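Local coordinates for branched-chain amino acid transport system substrate-binding protein (Rhodopseudomonas palustris, PDB 4JB0) that probably captures small aromatic acids released by lignin breakdown, such as ferulate, in the periplasm and hands them to an ABC transporter for uptake, at residues T10-G15 against G72-P77; G136-S141 against I191-S196; G221-D226 against M240-V245; L262-A267 against F280-F285. All coordinates share one frame; numbering follows the deposited sequence.

Interaction 1: residues T10-G15 against G72-P77. With FER (3-(4-hydroxy-3-methoxyphenyl)-2-propenoic acid), chain B.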
loop_
_atom_site.group_PDB
_atom_site.type_symbol
_atom_site.label_atom_id
_atom_site.label_comp_id
_atom_site.label_asym_id
_atom_site.label_seq_id
_atom_site.Cartn_x
_atom_site.Cartn_y
_atom_site.Cartn_z
ATOM N N THR A 10 -2.273 -13.089 6.574
ATOM C CA THR A 10 -3.417 -12.539 7.316
ATOM C C THR A 10 -3.793 -11.248 6.650
ATOM O O THR A 10 -2.955 -10.356 6.513
ATOM C CB THR A 10 -3.189 -12.434 8.901
ATOM O OG1 THR A 10 -4.319 -11.837 9.554
ATOM C CG2 THR A 10 -1.983 -11.583 9.287
ATOM N N VAL A 11 -5.040 -11.176 6.173
ATOM C CA VAL A 11 -5.565 -9.997 5.436
ATOM C C VAL A 11 -6.959 -9.751 5.911
ATOM O O VAL A 11 -7.506 -10.590 6.571
ATOM C CB VAL A 11 -5.596 -10.175 3.901
ATOM C CG1 VAL A 11 -4.099 -10.080 3.342
ATOM C CG2 VAL A 11 -6.231 -11.497 3.477
ATOM N N THR A 12 -7.529 -8.605 5.542
ATOM C CA THR A 12 -8.789 -8.174 6.068
ATOM C C THR A 12 -9.861 -8.422 5.012
ATOM O O THR A 12 -9.935 -7.655 4.018
ATOM C CB THR A 12 -8.777 -6.636 6.376
ATOM O OG1 THR A 12 -7.674 -6.342 7.220
ATOM C CG2 THR A 12 -10.079 -6.244 7.141
ATOM N N THR A 13 -10.631 -9.498 5.206
ATOM C CA THR A 13 -11.731 -9.831 4.307
ATOM C C THR A 13 -13.144 -9.699 4.929
ATOM O O THR A 13 -14.117 -9.975 4.237
ATOM C CB THR A 13 -11.585 -11.261 3.696
ATOM O OG1 THR A 13 -11.734 -12.197 4.748
ATOM C CG2 THR A 13 -10.214 -11.483 2.977
ATOM N N THR A 14 -13.258 -9.241 6.185
ATOM C CA THR A 14 -14.557 -8.807 6.759
ATOM C C THR A 14 -14.435 -7.417 7.341
ATOM O O THR A 14 -13.327 -6.973 7.606
ATOM C CB THR A 14 -15.073 -9.764 7.874
ATOM O OG1 THR A 14 -14.110 -9.841 8.938
ATOM C CG2 THR A 14 -15.352 -11.143 7.304
ATOM N N GLY A 15 -15.559 -6.748 7.601
ATOM C CA GLY A 15 -15.562 -5.415 8.227
ATOM C C GLY A 15 -15.267 -4.367 7.164
ATOM O O GLY A 15 -15.037 -4.723 6.017
ATOM N N GLY A 72 1.032 -9.758 5.451
ATOM C CA GLY A 72 -0.177 -9.072 5.909
ATOM C C GLY A 72 0.191 -7.802 6.653
ATOM O O GLY A 72 1.381 -7.459 6.750
ATOM N N SER A 73 -0.783 -7.081 7.171
ATOM C CA SER A 73 -2.196 -7.239 6.917
ATOM C C SER A 73 -2.597 -6.230 5.832
ATOM O O SER A 73 -1.782 -5.841 4.987
ATOM C CB SER A 73 -2.976 -7.017 8.236
ATOM O OG SER A 73 -4.386 -7.078 8.030
ATOM N N SER A 74 -3.855 -5.838 5.837
ATOM C CA SER A 74 -4.424 -5.000 4.774
ATOM C C SER A 74 -4.438 -3.481 5.153
ATOM O O SER A 74 -4.506 -2.587 4.252
ATOM C CB SER A 74 -5.862 -5.513 4.514
ATOM O OG SER A 74 -5.796 -6.854 4.017
ATOM N N VAL A 75 -4.379 -3.172 6.455
ATOM C CA VAL A 75 -4.345 -1.767 6.913
ATOM C C VAL A 75 -3.191 -1.622 7.936
ATOM O O VAL A 75 -2.666 -2.619 8.391
ATOM C CB VAL A 75 -5.723 -1.280 7.476
ATOM C CG1 VAL A 75 -6.737 -1.071 6.281
ATOM C CG2 VAL A 75 -6.298 -2.311 8.433
ATOM N N THR A 76 -2.793 -0.411 8.284
ATOM C CA THR A 76 -1.542 -0.244 9.018
ATOM C C THR A 76 -1.560 -0.845 10.462
ATOM O O THR A 76 -0.628 -1.525 10.856
ATOM C CB THR A 76 -1.119 1.234 9.034
ATOM O OG1 THR A 76 -0.914 1.699 7.679
ATOM C CG2 THR A 76 0.239 1.391 9.901
ATOM N N PRO A 77 -2.632 -0.596 11.270
ATOM C CA PRO A 77 -2.499 -1.139 12.661
ATOM C C PRO A 77 -2.296 -2.677 12.795
ATOM O O PRO A 77 -1.367 -3.102 13.524
ATOM C CB PRO A 77 -3.774 -0.629 13.380
ATOM C CG PRO A 77 -4.154 0.663 12.542
ATOM C CD PRO A 77 -3.815 0.272 11.110
HETATM C C4 FER B . -1.869 0.850 0.308
HETATM C C5 FER B . -1.772 2.106 0.889
HETATM C C6 FER B . -2.495 2.348 2.049
HETATM C C3 FER B . -2.661 -0.141 0.860
HETATM C C2 FER B . -3.383 0.106 2.032
HETATM C C1 FER B . -3.289 1.364 2.625
HETATM C C10 FER B . -3.600 -2.397 0.865
HETATM C C7 FER B . -4.088 1.525 3.869
HETATM C C8 FER B . -3.628 2.106 4.980
HETATM C C9 FER B . -4.472 2.130 6.204
HETATM O O1 FER B . -5.722 2.304 6.151
HETATM O O2 FER B . -3.881 1.862 7.286
HETATM O O4 FER B . -1.170 0.589 -0.807
HETATM O O3 FER B . -2.743 -1.386 0.278
#

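Interaction 2: residues G136-S141 against I191-S196. With FER (3-(4-hydroxy-3-methoxyphenyl)-2-propenoic acid), chain B.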
loop_
_atom_site.group_PDB
_atom_site.type_symbol
_atom_site.label_atom_id
_atom_site.label_comp_id
_atom_site.label_asym_id
_atom_site.label_seq_id
_atom_site.Cartn_x
_atom_site.Cartn_y
_atom_site.Cartn_z
ATOM N N GLY A 136 -4.683 22.182 4.710
ATOM C CA GLY A 136 -5.242 21.550 5.905
ATOM C C GLY A 136 -5.156 20.025 5.806
ATOM O O GLY A 136 -4.990 19.479 4.688
ATOM N N TYR A 137 -5.290 19.334 6.946
ATOM C CA TYR A 137 -5.248 17.882 6.957
ATOM C C TYR A 137 -6.428 17.288 7.696
ATOM O O TYR A 137 -6.808 17.779 8.750
ATOM C CB TYR A 137 -3.959 17.412 7.608
ATOM C CG TYR A 137 -3.759 15.915 7.703
ATOM C CD1 TYR A 137 -3.418 15.158 6.572
ATOM C CD2 TYR A 137 -3.858 15.252 8.934
ATOM C CE1 TYR A 137 -3.187 13.776 6.660
ATOM C CE2 TYR A 137 -3.662 13.870 9.031
ATOM C CZ TYR A 137 -3.301 13.134 7.886
ATOM O OH TYR A 137 -3.072 11.757 7.971
ATOM N N ILE A 138 -6.981 16.221 7.136
ATOM C CA ILE A 138 -7.850 15.339 7.902
ATOM C C ILE A 138 -7.492 13.878 7.659
ATOM O O ILE A 138 -7.437 13.422 6.502
ATOM C CB ILE A 138 -9.332 15.595 7.567
ATOM C CG1 ILE A 138 -10.245 14.721 8.441
ATOM C CG2 ILE A 138 -9.594 15.465 6.058
ATOM C CD1 ILE A 138 -11.775 14.981 8.220
ATOM N N GLY A 139 -7.240 13.146 8.735
ATOM C CA GLY A 139 -6.844 11.736 8.608
ATOM C C GLY A 139 -7.156 10.952 9.845
ATOM O O GLY A 139 -7.622 11.506 10.811
ATOM N N TYR A 140 -6.873 9.665 9.820
ATOM C CA TYR A 140 -7.158 8.806 10.933
ATOM C C TYR A 140 -6.358 9.184 12.180
ATOM O O TYR A 140 -5.167 9.572 12.095
ATOM C CB TYR A 140 -6.785 7.358 10.613
ATOM C CG TYR A 140 -7.446 6.688 9.427
ATOM C CD1 TYR A 140 -8.792 6.891 9.138
ATOM C CD2 TYR A 140 -6.739 5.715 8.693
ATOM C CE1 TYR A 140 -9.411 6.206 8.086
ATOM C CE2 TYR A 140 -7.356 5.008 7.648
ATOM C CZ TYR A 140 -8.707 5.274 7.360
ATOM O OH TYR A 140 -9.326 4.594 6.336
ATOM N N SER A 141 -7.021 9.058 13.334
ATOM C CA SER A 141 -6.347 9.128 14.650
ATOM C C SER A 141 -5.586 7.813 14.950
ATOM O O SER A 141 -5.848 7.101 15.936
ATOM C CB SER A 141 -7.388 9.403 15.739
ATOM O OG SER A 141 -8.498 8.514 15.575
ATOM N N ILE A 191 -6.645 20.544 0.883
ATOM C CA ILE A 191 -6.789 19.658 2.039
ATOM C C ILE A 191 -6.201 18.310 1.649
ATOM O O ILE A 191 -6.544 17.788 0.596
ATOM C CB ILE A 191 -8.276 19.485 2.414
ATOM C CG1 ILE A 191 -8.821 20.813 2.996
ATOM C CG2 ILE A 191 -8.445 18.320 3.426
ATOM C CD1 ILE A 191 -10.309 20.762 3.381
ATOM N N LEU A 192 -5.278 17.791 2.434
ATOM C CA LEU A 192 -4.842 16.364 2.252
ATOM C C LEU A 192 -5.687 15.491 3.160
ATOM O O LEU A 192 -5.761 15.745 4.371
ATOM C CB LEU A 192 -3.371 16.181 2.604
ATOM C CG LEU A 192 -2.797 14.773 2.686
ATOM C CD1 LEU A 192 -2.983 14.057 1.260
ATOM C CD2 LEU A 192 -1.301 14.863 3.172
ATOM N N VAL A 193 -6.286 14.459 2.581
ATOM C CA VAL A 193 -7.062 13.480 3.322
ATOM C C VAL A 193 -6.168 12.264 3.551
ATOM O O VAL A 193 -5.713 11.639 2.567
ATOM C CB VAL A 193 -8.338 13.060 2.550
ATOM C CG1 VAL A 193 -9.033 11.872 3.203
ATOM C CG2 VAL A 193 -9.335 14.240 2.366
ATOM N N GLY A 194 -5.893 11.948 4.825
ATOM C CA GLY A 194 -5.069 10.779 5.164
ATOM C C GLY A 194 -5.914 9.594 5.630
ATOM O O GLY A 194 -6.064 9.343 6.843
ATOM N N ALA A 195 -6.459 8.852 4.662
ATOM C CA ALA A 195 -7.441 7.788 4.940
ATOM C C ALA A 195 -7.344 6.757 3.804
ATOM O O ALA A 195 -6.389 6.823 3.013
ATOM C CB ALA A 195 -8.845 8.371 5.075
ATOM N N SER A 196 -8.275 5.802 3.754
ATOM C CA SER A 196 -8.141 4.647 2.870
ATOM C C SER A 196 -9.495 4.019 2.595
ATOM O O SER A 196 -10.448 4.240 3.378
ATOM C CB SER A 196 -7.170 3.593 3.483
ATOM O OG SER A 196 -7.749 3.010 4.664
HETATM C C4 FER B . -1.869 0.850 0.308
HETATM C C5 FER B . -1.772 2.106 0.889
HETATM C C6 FER B . -2.495 2.348 2.049
HETATM C C3 FER B . -2.661 -0.141 0.860
HETATM C C2 FER B . -3.383 0.106 2.032
HETATM C C1 FER B . -3.289 1.364 2.625
HETATM C C10 FER B . -3.600 -2.397 0.865
HETATM C C7 FER B . -4.088 1.525 3.869
HETATM C C8 FER B . -3.628 2.106 4.980
HETATM C C9 FER B . -4.472 2.130 6.204
HETATM O O1 FER B . -5.722 2.304 6.151
HETATM O O2 FER B . -3.881 1.862 7.286
HETATM O O4 FER B . -1.170 0.589 -0.807
HETATM O O3 FER B . -2.743 -1.386 0.278
#

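Interaction 3: residues G221-D226 against M240-V245. With FER (3-(4-hydroxy-3-methoxyphenyl)-2-propenoic acid), chain B.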
loop_
_atom_site.group_PDB
_atom_site.type_symbol
_atom_site.label_atom_id
_atom_site.label_comp_id
_atom_site.label_asym_id
_atom_site.label_seq_id
_atom_site.Cartn_x
_atom_site.Cartn_y
_atom_site.Cartn_z
ATOM N N GLY A 221 -3.958 4.897 -0.314
ATOM C CA GLY A 221 -4.916 4.031 0.361
ATOM C C GLY A 221 -6.303 4.118 -0.234
ATOM O O GLY A 221 -7.180 3.274 0.036
ATOM N N ALA A 222 -6.507 5.142 -1.053
ATOM C CA ALA A 222 -7.801 5.385 -1.704
ATOM C C ALA A 222 -7.930 4.762 -3.122
ATOM O O ALA A 222 -9.037 4.794 -3.733
ATOM C CB ALA A 222 -8.047 6.902 -1.764
ATOM N N ALA A 223 -6.853 4.148 -3.626
ATOM C CA ALA A 223 -6.730 3.855 -5.092
ATOM C C ALA A 223 -7.409 2.592 -5.575
ATOM O O ALA A 223 -6.764 1.604 -5.924
ATOM C CB ALA A 223 -5.243 3.920 -5.539
ATOM N N SER A 224 -8.743 2.614 -5.565
ATOM C CA SER A 224 -9.578 1.545 -6.151
ATOM C C SER A 224 -10.850 2.181 -6.648
ATOM O O SER A 224 -11.091 3.356 -6.387
ATOM C CB SER A 224 -9.928 0.455 -5.136
ATOM O OG SER A 224 -10.857 0.975 -4.178
ATOM N N MET A 225 -11.686 1.396 -7.316
ATOM C CA MET A 225 -12.868 1.963 -7.936
ATOM C C MET A 225 -13.864 2.349 -6.864
ATOM O O MET A 225 -14.686 3.231 -7.092
ATOM C CB MET A 225 -13.496 1.046 -9.014
ATOM C CG MET A 225 -14.261 1.846 -10.077
ATOM S SD MET A 225 -13.123 2.830 -11.104
ATOM C CE MET A 225 -14.284 3.933 -11.938
ATOM N N ASP A 226 -13.746 1.714 -5.697
ATOM C CA ASP A 226 -14.632 1.962 -4.569
ATOM C C ASP A 226 -14.769 3.449 -4.265
ATOM O O ASP A 226 -15.886 3.915 -4.024
ATOM C CB ASP A 226 -14.186 1.213 -3.303
ATOM C CG ASP A 226 -14.038 -0.269 -3.527
ATOM O OD1 ASP A 226 -12.881 -0.733 -3.694
ATOM O OD2 ASP A 226 -15.070 -0.974 -3.582
ATOM N N MET A 240 -4.882 12.079 -6.567
ATOM C CA MET A 240 -4.661 10.891 -5.767
ATOM C C MET A 240 -3.346 10.207 -6.149
ATOM O O MET A 240 -3.179 9.801 -7.320
ATOM C CB MET A 240 -5.806 9.919 -6.011
ATOM C CG MET A 240 -5.763 8.700 -5.082
ATOM S SD MET A 240 -6.986 7.483 -5.522
ATOM C CE MET A 240 -8.459 8.447 -5.127
ATOM N N ALA A 241 -2.459 10.029 -5.171
ATOM C CA ALA A 241 -1.207 9.310 -5.372
ATOM C C ALA A 241 -1.583 7.864 -5.581
ATOM O O ALA A 241 -2.527 7.317 -4.937
ATOM C CB ALA A 241 -0.246 9.452 -4.108
ATOM N N SER A 242 -0.830 7.207 -6.454
ATOM C CA SER A 242 -1.146 5.805 -6.742
ATOM C C SER A 242 0.085 5.055 -7.221
ATOM O O SER A 242 1.020 5.655 -7.791
ATOM C CB SER A 242 -2.235 5.782 -7.815
ATOM O OG SER A 242 -2.419 4.494 -8.299
ATOM N N GLY A 243 0.114 3.752 -6.971
ATOM C CA GLY A 243 1.058 2.846 -7.670
ATOM C C GLY A 243 0.778 2.784 -9.198
ATOM O O GLY A 243 -0.383 3.018 -9.639
ATOM N N PRO A 244 1.803 2.423 -10.024
ATOM C CA PRO A 244 1.665 2.422 -11.506
ATOM C C PRO A 244 0.780 1.268 -12.008
ATOM O O PRO A 244 0.373 1.241 -13.206
ATOM C CB PRO A 244 3.108 2.253 -12.005
ATOM C CG PRO A 244 3.813 1.444 -10.800
ATOM C CD PRO A 244 3.185 2.134 -9.586
ATOM N N VAL A 245 0.440 0.331 -11.110
ATOM C CA VAL A 245 -0.421 -0.759 -11.521
ATOM C C VAL A 245 -1.834 -0.233 -11.938
ATOM O O VAL A 245 -2.635 -0.961 -12.537
ATOM C CB VAL A 245 -0.532 -1.839 -10.419
ATOM C CG1 VAL A 245 -1.508 -1.360 -9.269
ATOM C CG2 VAL A 245 -1.017 -3.136 -11.027
HETATM C C4 FER B . -1.869 0.850 0.308
HETATM C C5 FER B . -1.772 2.106 0.889
HETATM C C6 FER B . -2.495 2.348 2.049
HETATM C C3 FER B . -2.661 -0.141 0.860
HETATM C C2 FER B . -3.383 0.106 2.032
HETATM C C1 FER B . -3.289 1.364 2.625
HETATM C C10 FER B . -3.600 -2.397 0.865
HETATM C C7 FER B . -4.088 1.525 3.869
HETATM C C8 FER B . -3.628 2.106 4.980
HETATM C C9 FER B . -4.472 2.130 6.204
HETATM O O1 FER B . -5.722 2.304 6.151
HETATM O O2 FER B . -3.881 1.862 7.286
HETATM O O4 FER B . -1.170 0.589 -0.807
HETATM O O3 FER B . -2.743 -1.386 0.278
#

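Interaction 4: residues L262-A267 against F280-F285. With FER (3-(4-hydroxy-3-methoxyphenyl)-2-propenoic acid), chain B.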
loop_
_atom_site.group_PDB
_atom_site.type_symbol
_atom_site.label_atom_id
_atom_site.label_comp_id
_atom_site.label_asym_id
_atom_site.label_seq_id
_atom_site.Cartn_x
_atom_site.Cartn_y
_atom_site.Cartn_z
ATOM N N LEU A 262 0.323 -5.498 -16.507
ATOM C CA LEU A 262 -0.591 -6.086 -17.532
ATOM C C LEU A 262 -1.008 -7.510 -17.142
ATOM O O LEU A 262 -2.177 -7.839 -17.272
ATOM C CB LEU A 262 0.047 -6.094 -18.943
ATOM C CG LEU A 262 0.154 -4.669 -19.536
ATOM C CD1 LEU A 262 1.039 -4.589 -20.860
ATOM C CD2 LEU A 262 -1.238 -4.040 -19.723
ATOM N N GLU A 263 -0.070 -8.344 -16.711
ATOM C CA GLU A 263 -0.344 -9.760 -16.318
ATOM C C GLU A 263 -1.416 -9.865 -15.238
ATOM O O GLU A 263 -2.461 -10.572 -15.400
ATOM C CB GLU A 263 0.971 -10.478 -15.880
ATOM C CG GLU A 263 0.809 -11.955 -15.531
ATOM C CD GLU A 263 2.030 -12.540 -14.803
ATOM O OE1 GLU A 263 1.861 -13.594 -14.153
ATOM O OE2 GLU A 263 3.128 -11.936 -14.842
ATOM N N LEU A 264 -1.183 -9.128 -14.148
ATOM C CA LEU A 264 -2.149 -9.074 -13.040
ATOM C C LEU A 264 -3.494 -8.519 -13.498
ATOM O O LEU A 264 -4.529 -9.112 -13.241
ATOM C CB LEU A 264 -1.612 -8.216 -11.859
ATOM C CG LEU A 264 -2.671 -7.905 -10.762
ATOM C CD1 LEU A 264 -3.168 -9.198 -10.155
ATOM C CD2 LEU A 264 -2.151 -6.976 -9.669
ATOM N N ASN A 265 -3.489 -7.353 -14.151
ATOM C CA ASN A 265 -4.749 -6.713 -14.457
ATOM C C ASN A 265 -5.618 -7.471 -15.451
ATOM O O ASN A 265 -6.848 -7.506 -15.271
ATOM C CB ASN A 265 -4.550 -5.255 -14.905
ATOM C CG ASN A 265 -4.147 -4.319 -13.748
ATOM O OD1 ASN A 265 -4.106 -4.718 -12.563
ATOM N ND2 ASN A 265 -3.830 -3.068 -14.089
ATOM N N THR A 266 -4.986 -8.079 -16.480
ATOM C CA THR A 266 -5.721 -8.861 -17.467
ATOM C C THR A 266 -6.441 -9.990 -16.761
ATOM O O THR A 266 -7.638 -10.150 -16.941
ATOM C CB THR A 266 -4.779 -9.469 -18.503
ATOM O OG1 THR A 266 -4.321 -8.406 -19.308
ATOM C CG2 THR A 266 -5.567 -10.482 -19.466
ATOM N N ALA A 267 -5.720 -10.743 -15.920
ATOM C CA ALA A 267 -6.338 -11.871 -15.167
ATOM C C ALA A 267 -7.415 -11.378 -14.192
ATOM O O ALA A 267 -8.544 -11.924 -14.140
ATOM C CB ALA A 267 -5.305 -12.647 -14.432
ATOM N N PHE A 280 -4.564 -2.396 -4.334
ATOM C CA PHE A 280 -4.395 -3.366 -3.244
ATOM C C PHE A 280 -4.135 -4.786 -3.755
ATOM O O PHE A 280 -3.266 -5.462 -3.272
ATOM C CB PHE A 280 -5.602 -3.313 -2.309
ATOM C CG PHE A 280 -6.090 -1.920 -2.090
ATOM C CD1 PHE A 280 -5.213 -0.930 -1.651
ATOM C CD2 PHE A 280 -7.386 -1.576 -2.400
ATOM C CE1 PHE A 280 -5.662 0.371 -1.466
ATOM C CE2 PHE A 280 -7.855 -0.278 -2.199
ATOM C CZ PHE A 280 -6.975 0.694 -1.763
ATOM N N ALA A 281 -4.872 -5.187 -4.782
ATOM C CA ALA A 281 -4.636 -6.464 -5.415
ATOM C C ALA A 281 -3.166 -6.626 -5.828
ATOM O O ALA A 281 -2.573 -7.724 -5.721
ATOM C CB ALA A 281 -5.611 -6.665 -6.604
ATOM N N ALA A 282 -2.542 -5.528 -6.221
ATOM C CA ALA A 282 -1.169 -5.616 -6.657
ATOM C C ALA A 282 -0.140 -6.059 -5.556
ATOM O O ALA A 282 0.898 -6.669 -5.871
ATOM C CB ALA A 282 -0.752 -4.314 -7.237
ATOM N N HIS A 283 -0.406 -5.730 -4.299
ATOM C CA HIS A 283 0.579 -5.997 -3.222
ATOM C C HIS A 283 0.801 -7.462 -2.999
ATOM O O HIS A 283 1.931 -7.880 -2.847
ATOM C CB HIS A 283 0.190 -5.313 -1.927
ATOM C CG HIS A 283 0.075 -3.813 -2.048
ATOM N ND1 HIS A 283 0.925 -3.059 -2.831
ATOM C CD2 HIS A 283 -0.792 -2.937 -1.485
ATOM C CE1 HIS A 283 0.583 -1.786 -2.757
ATOM N NE2 HIS A 283 -0.462 -1.683 -1.960
ATOM N N SER A 284 -0.249 -8.248 -2.978
ATOM C CA SER A 284 -0.040 -9.680 -2.747
ATOM C C SER A 284 0.546 -10.310 -4.018
ATOM O O SER A 284 1.433 -11.186 -3.946
ATOM C CB SER A 284 -1.319 -10.384 -2.281
ATOM O OG SER A 284 -2.343 -10.177 -3.196
ATOM N N PHE A 285 0.057 -9.862 -5.191
ATOM C CA PHE A 285 0.674 -10.289 -6.478
ATOM C C PHE A 285 2.176 -10.006 -6.454
ATOM O O PHE A 285 2.990 -10.887 -6.777
ATOM C CB PHE A 285 0.015 -9.531 -7.651
ATOM C CG PHE A 285 0.490 -9.961 -9.022
ATOM C CD1 PHE A 285 -0.071 -11.089 -9.640
ATOM C CD2 PHE A 285 1.460 -9.209 -9.717
ATOM C CE1 PHE A 285 0.330 -11.488 -10.909
ATOM C CE2 PHE A 285 1.858 -9.591 -10.984
ATOM C CZ PHE A 285 1.302 -10.726 -11.590
HETATM C C4 FER B . -1.869 0.850 0.308
HETATM C C5 FER B . -1.772 2.106 0.889
HETATM C C6 FER B . -2.495 2.348 2.049
HETATM C C3 FER B . -2.661 -0.141 0.860
HETATM C C2 FER B . -3.383 0.106 2.032
HETATM C C1 FER B . -3.289 1.364 2.625
HETATM C C10 FER B . -3.600 -2.397 0.865
HETATM C C7 FER B . -4.088 1.525 3.869
HETATM C C8 FER B . -3.628 2.106 4.980
HETATM C C9 FER B . -4.472 2.130 6.204
HETATM O O1 FER B . -5.722 2.304 6.151
HETATM O O2 FER B . -3.881 1.862 7.286
HETATM O O4 FER B . -1.170 0.589 -0.807
HETATM O O3 FER B . -2.743 -1.386 0.278
#

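Interaction 1: residues T10-G15 against G72-P77
Thr-12 and Ser-74 are joined by a hydrogen bond: the backbone N of Thr-12 gives its proton to Ser-74 OG over 2.9 Å, with a nearly straight N-H...O angle of 163°. The hydroxyl can reach across because OG stands anti to its own carbonyl carbon (chi1 -64°), on the side of the backbone N. The same hydroxyl is also hydrogen-bonded to Glu-24 OE1, a second hold on a buried polar atom. Asp-47 draws other polar ends together from outside: OD2 is hydrogen-bonded to Thr-10 OG1 and Ser-73 OG, and OD1 to Thr-12 OG1.

Two CA-H...O contacts come next, both ending on the carbonyl oxygen of Thr-10. Ser-73 CA approaches that O at 3.2 Å and Gly-72 CA at 3.1 Å, the former much the straighter. The peptide bond between Gly-72 and Ser-73 is cis.

In the periplasmic binding protein fold, such loops at the C-terminal ends of parallel strands form the ligand cleft. Here strands 5-11 and 69-72 run out side by side, and the second leads into helix 76-89, with Val-75 at the N-cap position. Thr-76 N, in the first turn, donates to carboxylate oxygen O2 of the ferulate at 2.7 Å, where the helix end probably favours a negative charge.

Van der Waals contacts fill in around the bond. Val-11 CB rests on Ser-74 OG at 3.3 Å, and Thr-12 OG1 lies 3.4 Å from Ser-74 CB. On the ligand side, Val-75 CG1 packs against ferulate O1 at 3.5 Å.

Interaction 2: residues G136-S141 against I191-S196
Tyr-140 OH donates to Ser-196 OG over 2.8 Å, and that serine oxygen lies only 2.6 Å from carboxylate oxygen O1 of the bound ferulate. Both the serine oxygen and ferulate O1 sit at the edge of the tyrosine ring, near its plane. The tyrosine both lines the pocket, CE2 lying 3.5 Å from ferulate O1, and holds the serine through its hydroxyl. Ser-196 OG is turned between its backbone N and carbonyl carbon (chi1 67°), which brings it to both partners.

Behind this polar end runs a regular parallel ladder. Leu-192 N bonds to Gly-136 O, Ile-138 N to Leu-192 O, Gly-194 N to Ile-138 O (2.7 Å, the donor tilted 27° from the carbonyl plane) and Tyr-140 N to Gly-194 O. Strands 134-140 and 190-194 are neighbours in the seven-stranded sheet of one lobe of the binding protein; the end of the first and the loop just after the second bring the two hydroxyls to the cleft.

Packing completes the pair. Ala-195 CA makes a CH-pi contact over one face of the Tyr-140 ring, 4.0 Å from its centroid. On the Tyr-137 side of the sheet, Leu-192 CG meets the tyrosine ring edge at CD1, 4.0 Å away, while on the other side Ile-138 CG2 touches Val-193 CG2 at 3.9 Å.

Interaction 3: residues G221-D226 against M240-V245
Within the beta-alpha-beta unit made of strand 215-218, helix 225-231 and strand 239-242, the loop that leads into the helix rests on the returning strand through Met-240, whose thioether end meets Ala-222 and Ala-223. Met-240 CE lies 3.7 Å from Ala-222 CB. The sulfur settles against the next residue, with SD 3.7 Å from Ala-223 CA and slightly farther from its CB. The methionine reaches the loop by an extended start, CG anti to the backbone N (chi1 -173°), and a bend at the last torsion (chi3 -66°) that swings the methyl group toward Ala-222.

At the other end of the contact, Ala-223 CB stands 4.0 Å from Ser-242 OG. That hydroxyl is turned toward the residue that follows, donating to Gly-243 O at 2.8 Å, so toward the alanine it offers van der Waals contact. Ala-223 is the centre of an inverse gamma turn, closed by Ser-224 N bonding to Ala-222 O at 2.9 Å. Just beyond, Ser-224 OG donates to the anti lone pair of Asp-226 OD1 (2.7 Å), tying the loop to the first turn of the helix; Asp-226 OD2 forms a salt bridge with Arg-229.

Gly-221, in the same loop, brings its CA to 3.4 Å from ferulate C6, backbone against ring. Through Gly-221 this strand-to-helix loop contributes to the ligand cleft, as loops at the C-terminal ends of parallel strands do in periplasmic binding proteins.

Interaction 4: residues L262-A267 against F280-F285
Leu-264 sits over one face of the Phe-285 ring, its CB almost exactly above the middle: a CH-pi contact of 3.6 Å to the centroid, only 3° off the ring normal. The two side chains slide past each other in opposite directions, and CD1 of the leucine reaches back along the same ring to Phe-285 CD1 at 3.7 Å. The other leucine branch, Leu-264 CD2, wedges against the backbone of the next helix, 3.4 Å from Ala-282 CA, which is tight for two carbons. CG anti to the backbone N (chi1 170°) sends both methyl groups of the leucine across the interface.

At the outer margin Glu-263 meets the ring at its edge, CD lying 3.8 Å from Phe-285 CZ and near the ring plane. Carboxylate and ring planes stand 81° apart. The charge itself is directed to Lys-289, which forms a salt bridge with Glu-263 OE2.

Behind these contacts, helices 258-272 and 279-299 cross, their axes 10.7 Å apart over the short segments. Helix 279-299 turns another side to the ligand: His-283 NE2 donates to the ferulate phenol oxygen O4 at 2.6 Å, and Phe-280 brings CD1 to 3.2 Å from the methoxy oxygen O3. Leu-264 therefore packs against the same helical turn that carries the histidine.

The chemistry across the two segments is almost wholly apolar, with the one carboxylate kept to the exposed margin, and this helix makes its polar contact with the ligand through His-283, on another side; the attachment of the two segments thus probably rests on shape and burial rather than on directed bonds.

Along the chain the four contacts follow in series, from interaction 1 to interaction 4. Interaction 1 belongs to the six-stranded sheet, whereas interactions 2 and 3 both reach the seven-stranded sheet and touch where Ser-196 CB packs on Gly-221 O. Interactions 3 and 4, their centres about 13 Å apart, are joined by a probable hydrogen bond from Asn-265 ND2 to Val-245 O. Interactions 2 and 4 lie farthest apart, about 27 Å between centres, on opposite sides of the chain's centre. All four nevertheless touch the same ferulate, 1 and 2 mainly at its carboxylate, 3 and 4 at its ring end, consistent with a ligand held in the cleft between the two lobes, with both sheets contributing.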